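Local coordinates for protein glucose-6-phosphate acetyltransferase 1 (Arabidopsis thaliana, PDB 3T90) that transfers the acetyl group of acetyl-CoA to the amino group of glucosamine 6-phosphate, a step in UDP-N-acetylglucosamine biosynthesis, and works as a homodimer, at residues V52-E57 against K102-F107. Sequence-based numbering, arbitrary orientation.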
loop_
_atom_site.group_PDB
_atom_site.type_symbol
_atom_site.label_atom_id
_atom_site.label_comp_id
_atom_site.label_asym_id
_atom_site.label_seq_id
_atom_site.Cartn_x
_atom_site.Cartn_y
_atom_site.Cartn_z
ATOM N N VAL A 52 -2.441 5.378 -10.188
ATOM C CA VAL A 52 -3.308 6.500 -10.697
ATOM C C VAL A 52 -3.353 7.639 -9.629
ATOM O O VAL A 52 -3.433 7.372 -8.441
ATOM C CB VAL A 52 -4.868 6.141 -10.936
ATOM C CG1 VAL A 52 -5.780 7.441 -11.011
ATOM C CG2 VAL A 52 -5.098 5.229 -12.110
ATOM N N ILE A 53 -3.078 8.869 -10.058
ATOM C CA ILE A 53 -3.298 10.002 -9.225
ATOM C C ILE A 53 -4.456 10.830 -9.778
ATOM O O ILE A 53 -4.373 11.260 -10.959
ATOM C CB ILE A 53 -2.056 10.878 -9.108
ATOM C CG1 ILE A 53 -0.883 9.992 -8.612
ATOM C CG2 ILE A 53 -2.365 12.104 -8.194
ATOM C CD1 ILE A 53 0.402 10.763 -8.399
ATOM N N CYS A 54 -5.513 11.054 -8.990
ATOM C CA CYS A 54 -6.676 11.847 -9.405
ATOM C C CYS A 54 -6.452 13.257 -8.846
ATOM O O CYS A 54 -6.000 13.432 -7.692
ATOM C CB CYS A 54 -7.916 11.218 -8.702
ATOM S SG CYS A 54 -9.419 12.169 -8.896
ATOM N N VAL A 55 -6.791 14.256 -9.665
ATOM C CA VAL A 55 -6.894 15.651 -9.193
ATOM C C VAL A 55 -8.196 16.273 -9.592
ATOM O O VAL A 55 -8.794 15.885 -10.642
ATOM C CB VAL A 55 -5.728 16.536 -9.751
ATOM C CG1 VAL A 55 -4.368 16.102 -9.207
ATOM C CG2 VAL A 55 -5.741 16.708 -11.257
ATOM N N ILE A 56 -8.635 17.223 -8.786
ATOM C CA ILE A 56 -9.740 18.050 -9.165
ATOM C C ILE A 56 -9.193 19.457 -9.243
ATOM O O ILE A 56 -8.685 19.985 -8.235
ATOM C CB ILE A 56 -10.891 18.005 -8.173
ATOM C CG1 ILE A 56 -11.391 16.598 -8.083
ATOM C CG2 ILE A 56 -12.017 19.012 -8.566
ATOM C CD1 ILE A 56 -12.562 16.413 -6.998
ATOM N N GLU A 57 -9.358 20.099 -10.423
ATOM C CA GLU A 57 -8.949 21.463 -10.610
ATOM C C GLU A 57 -10.126 22.390 -10.431
ATOM O O GLU A 57 -11.194 22.083 -10.973
ATOM C CB GLU A 57 -8.316 21.658 -12.019
ATOM C CG GLU A 57 -7.783 23.064 -12.243
ATOM C CD GLU A 57 -7.132 23.286 -13.623
ATOM O OE1 GLU A 57 -6.520 22.371 -14.186
ATOM O OE2 GLU A 57 -7.232 24.446 -14.158
ATOM N N LYS A 102 -15.164 13.067 -1.507
ATOM C CA LYS A 102 -15.940 11.884 -1.921
ATOM C C LYS A 102 -15.717 11.612 -3.418
ATOM O O LYS A 102 -15.632 10.456 -3.873
ATOM C CB LYS A 102 -17.424 12.093 -1.599
ATOM C CG LYS A 102 -18.351 10.935 -2.076
ATOM C CD LYS A 102 -19.672 11.005 -1.248
ATOM C CE LYS A 102 -20.588 9.815 -1.496
ATOM N NZ LYS A 102 -21.214 9.848 -2.859
ATOM N N LYS A 103 -15.726 12.688 -4.216
ATOM C CA LYS A 103 -15.526 12.527 -5.663
ATOM C C LYS A 103 -14.162 11.870 -5.973
ATOM O O LYS A 103 -14.045 11.021 -6.882
ATOM C CB LYS A 103 -15.690 13.890 -6.425
ATOM C CG LYS A 103 -17.086 14.513 -6.374
ATOM C CD LYS A 103 -17.143 15.792 -7.223
ATOM C CE LYS A 103 -18.591 16.255 -7.344
ATOM N NZ LYS A 103 -19.543 15.083 -7.462
ATOM N N VAL A 104 -13.126 12.323 -5.259
ATOM C CA VAL A 104 -11.796 11.728 -5.433
ATOM C C VAL A 104 -11.813 10.261 -5.063
ATOM O O VAL A 104 -11.361 9.434 -5.849
ATOM C CB VAL A 104 -10.770 12.495 -4.634
ATOM C CG1 VAL A 104 -9.433 11.734 -4.617
ATOM C CG2 VAL A 104 -10.469 13.827 -5.334
ATOM N N VAL A 105 -12.393 9.944 -3.899
ATOM C CA VAL A 105 -12.345 8.561 -3.462
ATOM C C VAL A 105 -13.134 7.668 -4.400
ATOM O O VAL A 105 -12.709 6.539 -4.711
ATOM C CB VAL A 105 -12.876 8.456 -2.019
ATOM C CG1 VAL A 105 -13.101 7.020 -1.583
ATOM C CG2 VAL A 105 -11.923 9.164 -1.080
ATOM N N GLU A 106 -14.305 8.171 -4.839
ATOM C CA GLU A 106 -15.078 7.348 -5.746
ATOM C C GLU A 106 -14.391 7.143 -7.070
ATOM O O GLU A 106 -14.478 6.056 -7.640
ATOM C CB GLU A 106 -16.463 7.958 -5.995
ATOM C CG GLU A 106 -17.346 7.784 -4.739
ATOM C CD GLU A 106 -18.671 8.523 -4.879
ATOM O OE1 GLU A 106 -18.759 9.465 -5.689
ATOM O OE2 GLU A 106 -19.634 8.179 -4.172
ATOM N N PHE A 107 -13.700 8.168 -7.584
ATOM C CA PHE A 107 -12.945 7.980 -8.832
ATOM C C PHE A 107 -11.903 6.838 -8.690
ATOM O O PHE A 107 -11.754 5.999 -9.590
ATOM C CB PHE A 107 -12.293 9.329 -9.180
ATOM C CG PHE A 107 -11.465 9.366 -10.446
ATOM C CD1 PHE A 107 -11.955 10.002 -11.584
ATOM C CD2 PHE A 107 -10.128 8.890 -10.445
ATOM C CE1 PHE A 107 -11.151 10.139 -12.710
ATOM C CE2 PHE A 107 -9.305 9.004 -11.603
ATOM C CZ PHE A 107 -9.771 9.640 -12.725
#
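The strand carrying V52, C54 and I56 runs nearly antiparallel to the helix carrying V104 and F107, at 151° with segment axes 8.8 Å apart. The CA atoms of C54 and V104 are the nearest pair across the two segments, 6.5 Å apart. Alternation along the strand aims V52, C54 and I56 at the helix. F107 holds CG anti to its backbone N (chi1 -180°), which sets CG out from the helix on the strand side. C54 SG lies over one ring face, offset toward the rim, 4.0 Å from the F107 centroid: a sulfur-aromatic contact. C54 CB adds a 3.7 Å approach to F107 CD2. At the ring edge, in plane, V52 CG1 meets F107 CE2 at 3.9 Å. About one helical turn before F107, V104 CG2 receives I56 CD1 at 3.7 Å. I7 of strand 5-9 also touches C54 and F107. An alanine at F107 would probably leave the C54 sulfur without its aromatic partner and V52 CG1 without the ring edge it meets. The contact is part of the packing of helix 100-114, whose N-terminal part probably binds acetyl-CoA, against the GNAT sheet; between these two segments the link is apolar and sulfur-aromatic, with no polar bond.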